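Local coordinates for Lin2634 protein (Listeria innocua, PDB 3MZO) that probably acts as a metal-dependent phosphohydrolase of the HD-domain superfamily, related to the 5'-deoxynucleotidase YfbR, and binds calcium ions, at residues 28-31 with 32-35; 34-37 with 38-42; 158-161 with 162-166; 201-204 with 205-209. All coordinates share one frame; numbering follows the deposited sequence. Where two conformers were deposited one is given.

Contact 1. Residues 28-31 with 32-35. With CA (calcium ion), chain K.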
loop_
_atom_site.group_PDB
_atom_site.type_symbol
_atom_site.label_atom_id
_atom_site.label_comp_id
_atom_site.label_asym_id
_atom_site.label_seq_id
_atom_site.Cartn_x
_atom_site.Cartn_y
_atom_site.Cartn_z
ATOM N N GLU B 28 6.299 -8.885 3.195
ATOM C CA GLU B 28 5.812 -9.641 2.040
ATOM C C GLU B 28 6.966 -9.751 1.036
ATOM O O GLU B 28 7.864 -8.923 1.032
ATOM C CB GLU B 28 4.645 -8.928 1.366
ATOM C CG GLU B 28 3.344 -8.934 2.202
ATOM C CD GLU B 28 2.398 -10.099 1.889
ATOM O OE1 GLU B 28 1.689 -10.010 0.850
ATOM O OE2 GLU B 28 2.328 -11.071 2.690
ATOM N N HIS B 29 6.914 -10.774 0.205
ATOM C CA HIS B 29 7.956 -11.033 -0.813
ATOM C C HIS B 29 7.243 -11.424 -2.075
ATOM O O HIS B 29 6.380 -12.291 -2.026
ATOM C CB HIS B 29 8.861 -12.188 -0.362
ATOM C CG HIS B 29 9.462 -11.984 0.996
ATOM N ND1 HIS B 29 10.513 -11.122 1.222
ATOM C CD2 HIS B 29 9.121 -12.493 2.207
ATOM C CE1 HIS B 29 10.817 -11.135 2.514
ATOM N NE2 HIS B 29 9.982 -11.955 3.134
ATOM N N SER B 30 7.545 -10.761 -3.195
ATOM C CA SER B 30 6.927 -11.138 -4.470
ATOM C C SER B 30 7.534 -12.421 -5.005
ATOM O O SER B 30 8.615 -12.843 -4.584
ATOM C CB SER B 30 7.052 -10.040 -5.515
ATOM O OG SER B 30 8.401 -9.879 -5.950
ATOM N N VAL B 31 6.851 -13.047 -5.943
ATOM C CA VAL B 31 7.421 -14.244 -6.568
ATOM C C VAL B 31 8.713 -13.870 -7.299
ATOM O O VAL B 31 9.633 -14.641 -7.286
ATOM C CB VAL B 31 6.444 -14.939 -7.534
ATOM C CG1 VAL B 31 7.123 -16.115 -8.245
ATOM C CG2 VAL B 31 5.226 -15.444 -6.794
ATOM N N ALA B 32 8.773 -12.674 -7.913
ATOM C CA ALA B 32 9.985 -12.200 -8.577
ATOM C C ALA B 32 11.124 -12.135 -7.579
ATOM O O ALA B 32 12.239 -12.598 -7.858
ATOM C CB ALA B 32 9.782 -10.816 -9.236
ATOM N N GLU B 33 10.853 -11.577 -6.408
ATOM C CA GLU B 33 11.879 -11.450 -5.369
ATOM C C GLU B 33 12.378 -12.792 -4.873
ATOM O O GLU B 33 13.597 -13.018 -4.705
ATOM C CB GLU B 33 11.376 -10.574 -4.221
ATOM C CG GLU B 33 11.393 -9.112 -4.604
ATOM C CD GLU B 33 10.518 -8.185 -3.796
ATOM O OE1 GLU B 33 9.612 -8.661 -3.075
ATOM O OE2 GLU B 33 10.760 -6.966 -3.894
ATOM N N HIS B 34 11.429 -13.697 -4.677
ATOM C CA HIS B 34 11.756 -15.040 -4.291
ATOM C C HIS B 34 12.652 -15.721 -5.327
ATOM O O HIS B 34 13.600 -16.375 -4.962
ATOM C CB HIS B 34 10.464 -15.813 -4.038
ATOM C CG HIS B 34 10.640 -17.283 -3.936
ATOM N ND1 HIS B 34 11.200 -17.888 -2.827
ATOM C CD2 HIS B 34 10.307 -18.279 -4.790
ATOM C CE1 HIS B 34 11.206 -19.202 -3.015
ATOM N NE2 HIS B 34 10.660 -19.462 -4.188
ATOM N N SER B 35 12.340 -15.555 -6.611
ATOM C CA SER B 35 13.115 -16.187 -7.669
ATOM C C SER B 35 14.554 -15.660 -7.697
ATOM O O SER B 35 15.507 -16.426 -7.834
ATOM C CB SER B 35 12.416 -16.018 -9.016
ATOM O OG SER B 35 11.111 -16.527 -8.950
HETATM CA CA CA K . 9.407 -21.841 -4.812
HETATM O O HOH W 1 9.144 -7.238 -0.724
HETATM O O HOH W 2 8.223 -23.813 -6.097
#
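S30 and E33 close a capping box at the start of helix 31-51, a compact example of how a helix that delivers a metal ligand can be begun. The E33 side chain folds back toward the N-terminal end of the helix: CB and CG both pass the S30 hydroxyl, CG lying 3.4 Å from S30 OG, and CD stays beside the same oxygen. At the tip, E33 OE1 accepts from S30 N at 2.9 Å in a nearly straight bond (174°), on the anti side and somewhat out of the carboxylate plane. In return S30 OG, placed between its own N and carbonyl carbon (chi1 69°), caps E33 N at 3.0 Å. V31 O, the next carbonyl, holds both S35 N and S35 OG, each at 2.9 Å and from opposite faces of its plane. H34 NE2 meets the calcium ion at 2.8 Å, alongside ligands from H68, D69 and D138, while H34 ND1 bonds D141. The box thus gives acceptors to S30 N and E33 N at the helix start, where no preceding turn supplies them, while S30 OG and E33 OE2 also bond across to E33 and S30 of the second subunit.

Contact 2. Residues 34-37 with 38-42. With CA (calcium ion), chain K.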
loop_
_atom_site.group_PDB
_atom_site.type_symbol
_atom_site.label_atom_id
_atom_site.label_comp_id
_atom_site.label_asym_id
_atom_site.label_seq_id
_atom_site.Cartn_x
_atom_site.Cartn_y
_atom_site.Cartn_z
ATOM N N HIS B 34 11.429 -13.697 -4.677
ATOM C CA HIS B 34 11.756 -15.040 -4.291
ATOM C C HIS B 34 12.652 -15.721 -5.327
ATOM O O HIS B 34 13.600 -16.375 -4.962
ATOM C CB HIS B 34 10.464 -15.813 -4.038
ATOM C CG HIS B 34 10.640 -17.283 -3.936
ATOM N ND1 HIS B 34 11.200 -17.888 -2.827
ATOM C CD2 HIS B 34 10.307 -18.279 -4.790
ATOM C CE1 HIS B 34 11.206 -19.202 -3.015
ATOM N NE2 HIS B 34 10.660 -19.462 -4.188
ATOM N N SER B 35 12.340 -15.555 -6.611
ATOM C CA SER B 35 13.115 -16.187 -7.669
ATOM C C SER B 35 14.554 -15.660 -7.697
ATOM O O SER B 35 15.507 -16.426 -7.834
ATOM C CB SER B 35 12.416 -16.018 -9.016
ATOM O OG SER B 35 11.111 -16.527 -8.950
ATOM N N TYR B 36 14.696 -14.351 -7.534
ATOM C CA TYR B 36 15.994 -13.710 -7.386
ATOM C C TYR B 36 16.810 -14.307 -6.250
ATOM O O TYR B 36 17.990 -14.675 -6.436
ATOM C CB TYR B 36 15.853 -12.182 -7.237
ATOM C CG TYR B 36 17.137 -11.553 -6.765
ATOM C CD1 TYR B 36 18.245 -11.467 -7.614
ATOM C CD2 TYR B 36 17.279 -11.108 -5.459
ATOM C CE1 TYR B 36 19.477 -10.921 -7.174
ATOM C CE2 TYR B 36 18.501 -10.569 -5.001
ATOM C CZ TYR B 36 19.597 -10.473 -5.871
ATOM O OH TYR B 36 20.811 -9.938 -5.439
ATOM N N LYS B 37 16.192 -14.465 -5.092
ATOM C CA LYS B 37 16.899 -14.982 -3.939
ATOM C C LYS B 37 17.243 -16.478 -4.082
ATOM O O LYS B 37 18.380 -16.887 -3.805
ATOM C CB LYS B 37 16.094 -14.678 -2.645
ATOM C CG LYS B 37 15.982 -13.174 -2.319
ATOM C CD LYS B 37 15.193 -12.886 -0.966
ATOM C CE LYS B 37 13.770 -13.330 -1.020
ATOM N NZ LYS B 37 12.976 -12.893 0.209
ATOM N N VAL B 38 16.306 -17.281 -4.592
ATOM C CA VAL B 38 16.587 -18.693 -4.802
ATOM C C VAL B 38 17.721 -18.884 -5.805
ATOM O O VAL B 38 18.571 -19.778 -5.615
ATOM C CB VAL B 38 15.332 -19.472 -5.192
ATOM C CG1 VAL B 38 15.615 -20.914 -5.658
ATOM C CG2 VAL B 38 14.340 -19.502 -3.974
ATOM N N THR B 39 17.740 -18.073 -6.863
ATOM C CA THR B 39 18.813 -18.168 -7.880
ATOM C C THR B 39 20.170 -17.773 -7.249
ATOM O O THR B 39 21.166 -18.479 -7.424
ATOM C CB THR B 39 18.474 -17.379 -9.143
ATOM O OG1 THR B 39 17.174 -17.780 -9.599
ATOM C CG2 THR B 39 19.475 -17.668 -10.266
ATOM N N SER B 40 20.194 -16.718 -6.444
ATOM C CA SER B 40 21.405 -16.364 -5.685
ATOM C C SER B 40 21.892 -17.425 -4.714
ATOM O O SER B 40 23.108 -17.725 -4.659
ATOM C CB SER B 40 21.212 -15.036 -4.996
ATOM O OG SER B 40 20.887 -14.029 -5.952
ATOM N N ILE B 41 20.948 -18.011 -3.965
ATOM C CA ILE B 41 21.232 -19.134 -3.072
ATOM C C ILE B 41 21.797 -20.324 -3.860
ATOM O O ILE B 41 22.827 -20.878 -3.488
ATOM C CB ILE B 41 19.957 -19.536 -2.228
ATOM C CG1 ILE B 41 19.613 -18.424 -1.211
ATOM C CG2 ILE B 41 20.153 -20.879 -1.507
ATOM C CD1 ILE B 41 18.131 -18.443 -0.726
ATOM N N ALA B 42 21.168 -20.673 -4.976
ATOM C CA ALA B 42 21.599 -21.809 -5.787
ATOM C C ALA B 42 23.022 -21.615 -6.319
ATOM O O ALA B 42 23.841 -22.555 -6.324
ATOM C CB ALA B 42 20.609 -22.063 -6.952
HETATM CA CA CA K . 9.407 -21.841 -4.812
HETATM O O HOH W 3 22.850 -11.876 -6.451
HETATM O O HOH W 2 8.223 -23.813 -6.097
#
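S35 O is gripped twice by T39, whose OG1 lies 2.8 Å from it and whose N lies 2.9 Å from it, the two donors reaching S35 O from opposite faces of the carbonyl plane. The T39 hydroxyl sits beside its own backbone N (chi1 -52°), turned back down the helix, which puts OG1 within reach of the carbonyl one turn back in a buried part of the helix. S40 uses the same kind of torsion with a different outcome. Its N bonds Y36 O at 3.0 Å, but its hydroxyl also stands over one face of the tyrosine ring, toward the rim, with S40 OG 3.6 Å from Y36 CE1. A water bridges S40 OG and Y36 OH, each 3.0 Å from it, so the hydroxyl has more than one possible partner and the ring is linked to the next turn at its far end as well as across its face. On the metal side, V38 sends CG2 over the imidazole of H34 in a CH-pi contact, 3.7 Å from the ring centroid and 30° off its normal, which probably restricts the tilt of this calcium ligand. K37, bent at chi3, brings NZ to a salt bridge with E15 of the second subunit. Helix 31-51 is consequently enclosed on several sides: V38 and I41 rest on helix 129-151, T39 on helix 58-67, A42 on both, and Y36 and S40 face L14 and L11 of the second subunit.

Contact 3. Residues 158-161 with 162-166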
loop_
_atom_site.group_PDB
_atom_site.type_symbol
_atom_site.label_atom_id
_atom_site.label_comp_id
_atom_site.label_asym_id
_atom_site.label_seq_id
_atom_site.Cartn_x
_atom_site.Cartn_y
_atom_site.Cartn_z
ATOM N N ILE B 158 1.797 -20.928 12.043
ATOM C CA ILE B 158 2.117 -21.426 10.719
ATOM C C ILE B 158 3.617 -21.242 10.407
ATOM O O ILE B 158 4.233 -22.108 9.819
ATOM C CB ILE B 158 1.235 -20.770 9.608
ATOM C CG1 ILE B 158 1.268 -21.602 8.332
ATOM C CG2 ILE B 158 1.690 -19.361 9.249
ATOM C CD1 ILE B 158 0.653 -22.972 8.492
ATOM N N PHE B 159 4.217 -20.143 10.846
ATOM C CA PHE B 159 5.626 -19.876 10.511
ATOM C C PHE B 159 6.602 -20.869 11.160
ATOM O O PHE B 159 7.554 -21.313 10.502
ATOM C CB PHE B 159 5.955 -18.425 10.801
ATOM C CG PHE B 159 5.157 -17.492 9.951
ATOM C CD1 PHE B 159 5.399 -17.404 8.581
ATOM C CD2 PHE B 159 4.113 -16.775 10.479
ATOM C CE1 PHE B 159 4.635 -16.574 7.774
ATOM C CE2 PHE B 159 3.336 -15.948 9.667
ATOM C CZ PHE B 159 3.613 -15.853 8.316
ATOM N N VAL B 160 6.328 -21.271 12.402
ATOM C CA VAL B 160 7.126 -22.312 13.056
ATOM C C VAL B 160 6.986 -23.627 12.307
ATOM O O VAL B 160 7.966 -24.384 12.143
ATOM C CB VAL B 160 6.677 -22.518 14.521
ATOM C CG1 VAL B 160 7.138 -23.903 15.051
ATOM C CG2 VAL B 160 7.209 -21.372 15.386
ATOM N N GLU B 161 5.778 -23.896 11.826
ATOM C CA GLU B 161 5.517 -25.114 11.067
ATOM C C GLU B 161 6.236 -25.120 9.727
ATOM O O GLU B 161 6.763 -26.158 9.305
ATOM C CB GLU B 161 4.009 -25.312 10.847
ATOM C CG GLU B 161 3.223 -25.611 12.131
ATOM C CD GLU B 161 1.706 -25.350 11.975
ATOM O OE1 GLU B 161 1.194 -25.329 10.823
ATOM O OE2 GLU B 161 1.029 -25.149 13.016
ATOM N N ILE B 162 6.260 -23.981 9.053
ATOM C CA ILE B 162 6.977 -23.845 7.777
ATOM C C ILE B 162 8.502 -24.054 7.986
ATOM O O ILE B 162 9.155 -24.750 7.230
ATOM C CB ILE B 162 6.710 -22.441 7.141
ATOM C CG1 ILE B 162 5.233 -22.320 6.701
ATOM C CG2 ILE B 162 7.644 -22.180 5.943
ATOM C CD1 ILE B 162 4.717 -20.884 6.502
ATOM N N TYR B 163 9.042 -23.406 9.008
ATOM C CA TYR B 163 10.443 -23.496 9.336
ATOM C C TYR B 163 10.823 -24.966 9.602
ATOM O O TYR B 163 11.826 -25.487 9.073
ATOM C CB TYR B 163 10.725 -22.617 10.568
ATOM C CG TYR B 163 12.138 -22.694 11.086
ATOM C CD1 TYR B 163 12.499 -23.654 12.039
ATOM C CD2 TYR B 163 13.119 -21.825 10.621
ATOM C CE1 TYR B 163 13.800 -23.727 12.530
ATOM C CE2 TYR B 163 14.422 -21.888 11.106
ATOM C CZ TYR B 163 14.759 -22.848 12.052
ATOM O OH TYR B 163 16.048 -22.912 12.528
ATOM N N SER B 164 9.986 -25.639 10.388
ATOM C CA SER B 164 10.227 -27.028 10.752
ATOM C C SER B 164 10.256 -27.933 9.520
ATOM O O SER B 164 11.160 -28.769 9.368
ATOM C CB SER B 164 9.172 -27.474 11.754
ATOM O OG SER B 164 9.264 -26.674 12.915
ATOM N N GLU B 165 9.288 -27.738 8.631
ATOM C CA GLU B 165 9.189 -28.521 7.412
ATOM C C GLU B 165 10.372 -28.265 6.514
ATOM O O GLU B 165 10.926 -29.210 5.950
ATOM C CB GLU B 165 7.896 -28.210 6.660
ATOM C CG GLU B 165 7.653 -29.045 5.363
ATOM C CD GLU B 165 8.463 -28.580 4.104
ATOM O OE1 GLU B 165 8.747 -27.359 3.922
ATOM O OE2 GLU B 165 8.805 -29.459 3.277
ATOM N N ALA B 166 10.741 -26.991 6.374
ATOM C CA ALA B 166 11.839 -26.599 5.514
ATOM C C ALA B 166 13.151 -27.201 6.032
ATOM O O ALA B 166 13.853 -27.872 5.276
ATOM C CB ALA B 166 11.907 -25.048 5.377
#
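I162 lies against I158 and F159 at the start of helix 158-172, and its extended branch does most of the work. With CG1 beside its own backbone N (chi1 -68°), the chain runs back toward the preceding turn: I162 CG1 grazes I158 O at 3.3 Å, and I162 CD1 touches both I158 CG1, 4.0 Å away, and F159 CD1, 4.1 Å away. I162 and F159 lie side by side, pointing the same way, whereas I158 comes at a slant and also lays its CG2 over the centre of one face of the F159 ring. The three form a small apolar cluster on one side of the helix. E161 illustrates the contrasting case. Its backbone O accepts E165 N at 3.1 Å, but its extended chain carries OE2 to a hydrogen bond with N157, just before the helix. V160 O receives S164 N at 3.0 Å; a further bond from S164 OG belongs to one of two conformers and is less certain. Around this turn the all-helical fold closes in: F159, I162 and Y163 pack on helix 129-151, Y163 also reaches helix 177-191, and V160 and S164 meet helix 201-211, where Y163 OH is hydrogen-bonded to T205 OG1.

Contact 4. Residues 201-204 with 205-209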
loop_
_atom_site.group_PDB
_atom_site.type_symbol
_atom_site.label_atom_id
_atom_site.label_comp_id
_atom_site.label_asym_id
_atom_site.label_seq_id
_atom_site.Cartn_x
_atom_site.Cartn_y
_atom_site.Cartn_z
ATOM N N LEU B 201 13.146 -21.312 18.519
ATOM C CA LEU B 201 13.950 -21.834 17.408
ATOM C C LEU B 201 15.120 -22.700 17.857
ATOM O O LEU B 201 15.324 -23.784 17.288
ATOM C CB LEU B 201 14.431 -20.708 16.463
ATOM C CG LEU B 201 13.325 -19.976 15.659
ATOM C CD1 LEU B 201 13.850 -18.769 14.921
ATOM C CD2 LEU B 201 12.625 -20.922 14.688
ATOM N N PRO B 202 15.873 -22.258 18.892
ATOM C CA PRO B 202 16.962 -23.107 19.391
ATOM C C PRO B 202 16.528 -24.543 19.694
ATOM O O PRO B 202 17.099 -25.501 19.161
ATOM C CB PRO B 202 17.420 -22.380 20.666
ATOM C CG PRO B 202 17.079 -20.918 20.403
ATOM C CD PRO B 202 15.801 -20.966 19.616
ATOM N N GLN B 203 15.502 -24.683 20.527
ATOM C CA GLN B 203 15.026 -26.001 20.932
ATOM C C GLN B 203 14.501 -26.775 19.729
ATOM O O GLN B 203 14.881 -27.929 19.499
ATOM C CB GLN B 203 13.921 -25.875 21.990
ATOM C CG GLN B 203 13.259 -27.211 22.325
ATOM C CD GLN B 203 12.364 -27.132 23.535
ATOM O OE1 GLN B 203 12.622 -26.363 24.457
ATOM N NE2 GLN B 203 11.312 -27.939 23.549
ATOM N N LEU B 204 13.623 -26.123 18.978
ATOM C CA LEU B 204 12.992 -26.716 17.789
ATOM C C LEU B 204 14.023 -27.224 16.772
ATOM O O LEU B 204 13.852 -28.307 16.179
ATOM C CB LEU B 204 12.081 -25.674 17.150
ATOM C CG LEU B 204 11.285 -26.065 15.908
ATOM C CD1 LEU B 204 10.319 -27.240 16.181
ATOM C CD2 LEU B 204 10.554 -24.813 15.401
ATOM N N THR B 205 15.093 -26.444 16.592
ATOM C CA THR B 205 16.169 -26.802 15.663
ATOM C C THR B 205 16.940 -28.034 16.169
ATOM O O THR B 205 17.263 -28.936 15.379
ATOM C CB THR B 205 17.145 -25.592 15.391
ATOM O OG1 THR B 205 16.398 -24.420 15.021
ATOM C CG2 THR B 205 18.142 -25.923 14.281
ATOM N N THR B 206 17.224 -28.082 17.478
ATOM C CA THR B 206 17.791 -29.284 18.088
ATOM C C THR B 206 16.882 -30.491 17.819
ATOM O O THR B 206 17.345 -31.535 17.356
ATOM C CB THR B 206 17.990 -29.103 19.624
ATOM O OG1 THR B 206 19.092 -28.218 19.855
ATOM C CG2 THR B 206 18.243 -30.447 20.337
ATOM N N GLU B 207 15.592 -30.329 18.102
ATOM C CA GLU B 207 14.599 -31.392 17.876
ATOM C C GLU B 207 14.576 -31.919 16.455
ATOM O O GLU B 207 14.606 -33.138 16.242
ATOM C CB GLU B 207 13.201 -30.900 18.236
ATOM C CG GLU B 207 12.937 -30.934 19.740
ATOM C CD GLU B 207 11.656 -30.207 20.141
ATOM O OE1 GLU B 207 10.910 -29.728 19.252
ATOM O OE2 GLU B 207 11.398 -30.121 21.360
ATOM N N ILE B 208 14.534 -30.993 15.491
ATOM C CA ILE B 208 14.545 -31.353 14.079
ATOM C C ILE B 208 15.832 -32.113 13.722
ATOM O O ILE B 208 15.776 -33.103 12.981
ATOM C CB ILE B 208 14.347 -30.093 13.174
ATOM C CG1 ILE B 208 12.950 -29.505 13.390
ATOM C CG2 ILE B 208 14.546 -30.429 11.690
ATOM C CD1 ILE B 208 12.864 -28.036 13.112
ATOM N N THR B 209 16.976 -31.670 14.257
ATOM C CA THR B 209 18.276 -32.352 14.026
ATOM C C THR B 209 18.357 -33.744 14.681
ATOM O O THR B 209 18.964 -34.663 14.109
ATOM C CB THR B 209 19.470 -31.526 14.569
ATOM O OG1 THR B 209 19.436 -30.204 14.023
ATOM C CG2 THR B 209 20.811 -32.212 14.247
HETATM O O HOH W 4 19.739 -25.479 17.940
#
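Q203 with E207, L204 with I208 and L201 with T205 make one-turn side-chain contacts at the start of helix 201-211, the last helix of the chain, well away from the calcium sites. Together they form a worked example of an amphipathic turn, each pair suited to its surroundings. On the exposed side, Q203 NE2 donates to E207 OE2 across 3.1 Å with an angle of 161° at the hydrogen. The acceptor lies close to the amide plane of Q203, yet the amide nitrogen approaches from above the carboxylate, the two planes being 71° apart. Both chains are extended beyond CG, and the Q203 side chain (chi1 173°) leans toward the next turn; because Q203 also touches a crystal neighbour, this surface pairing could be adjusted by the lattice. Next to it, L204 CG and I208 CD1 meet at 3.8 Å, while I208 CD1 also sits tightly against L204 O at 3.2 Å. Inward, L201 O is held by T205 twice: OG1 at 2.6 Å comes from above the carbonyl plane, and N at 2.8 Å lies nearly along the C=O axis. The following carbonyl, P202 O, takes T206 N and a water at 2.9 Å. The buried side of the helix lies against helix 158-172, through L201 on Y163, L204 on V160 and S164, and T205 on L167; helix 177-191 receives L201 and T205 through L191, and L201 also touches F147 and I150 of helix 129-151.

Contacts 1 and 2 belong to the buried heart of the protein: both lie on helix 31-51, share H34 and S35, reach the calcium and touch the second subunit. Contacts 3 and 4 are partly buried, touch no other chain, and occupy helices 158-172 and 201-211, which pack directly on each other; their centres are about 12 Å apart. Chemistry follows place. Contact 1 spends its polar groups on starting a helix, contact 2 combines polar grips with a metal-ligand ring, contact 3 relies chiefly on apolar side chains, and contact 4 sets a surface amide-carboxylate pair beside an inward-facing threonine. A hydroxyl bonding the carbonyl one turn back recurs in contacts 1, 2 and 4, and in one conformer of contact 3.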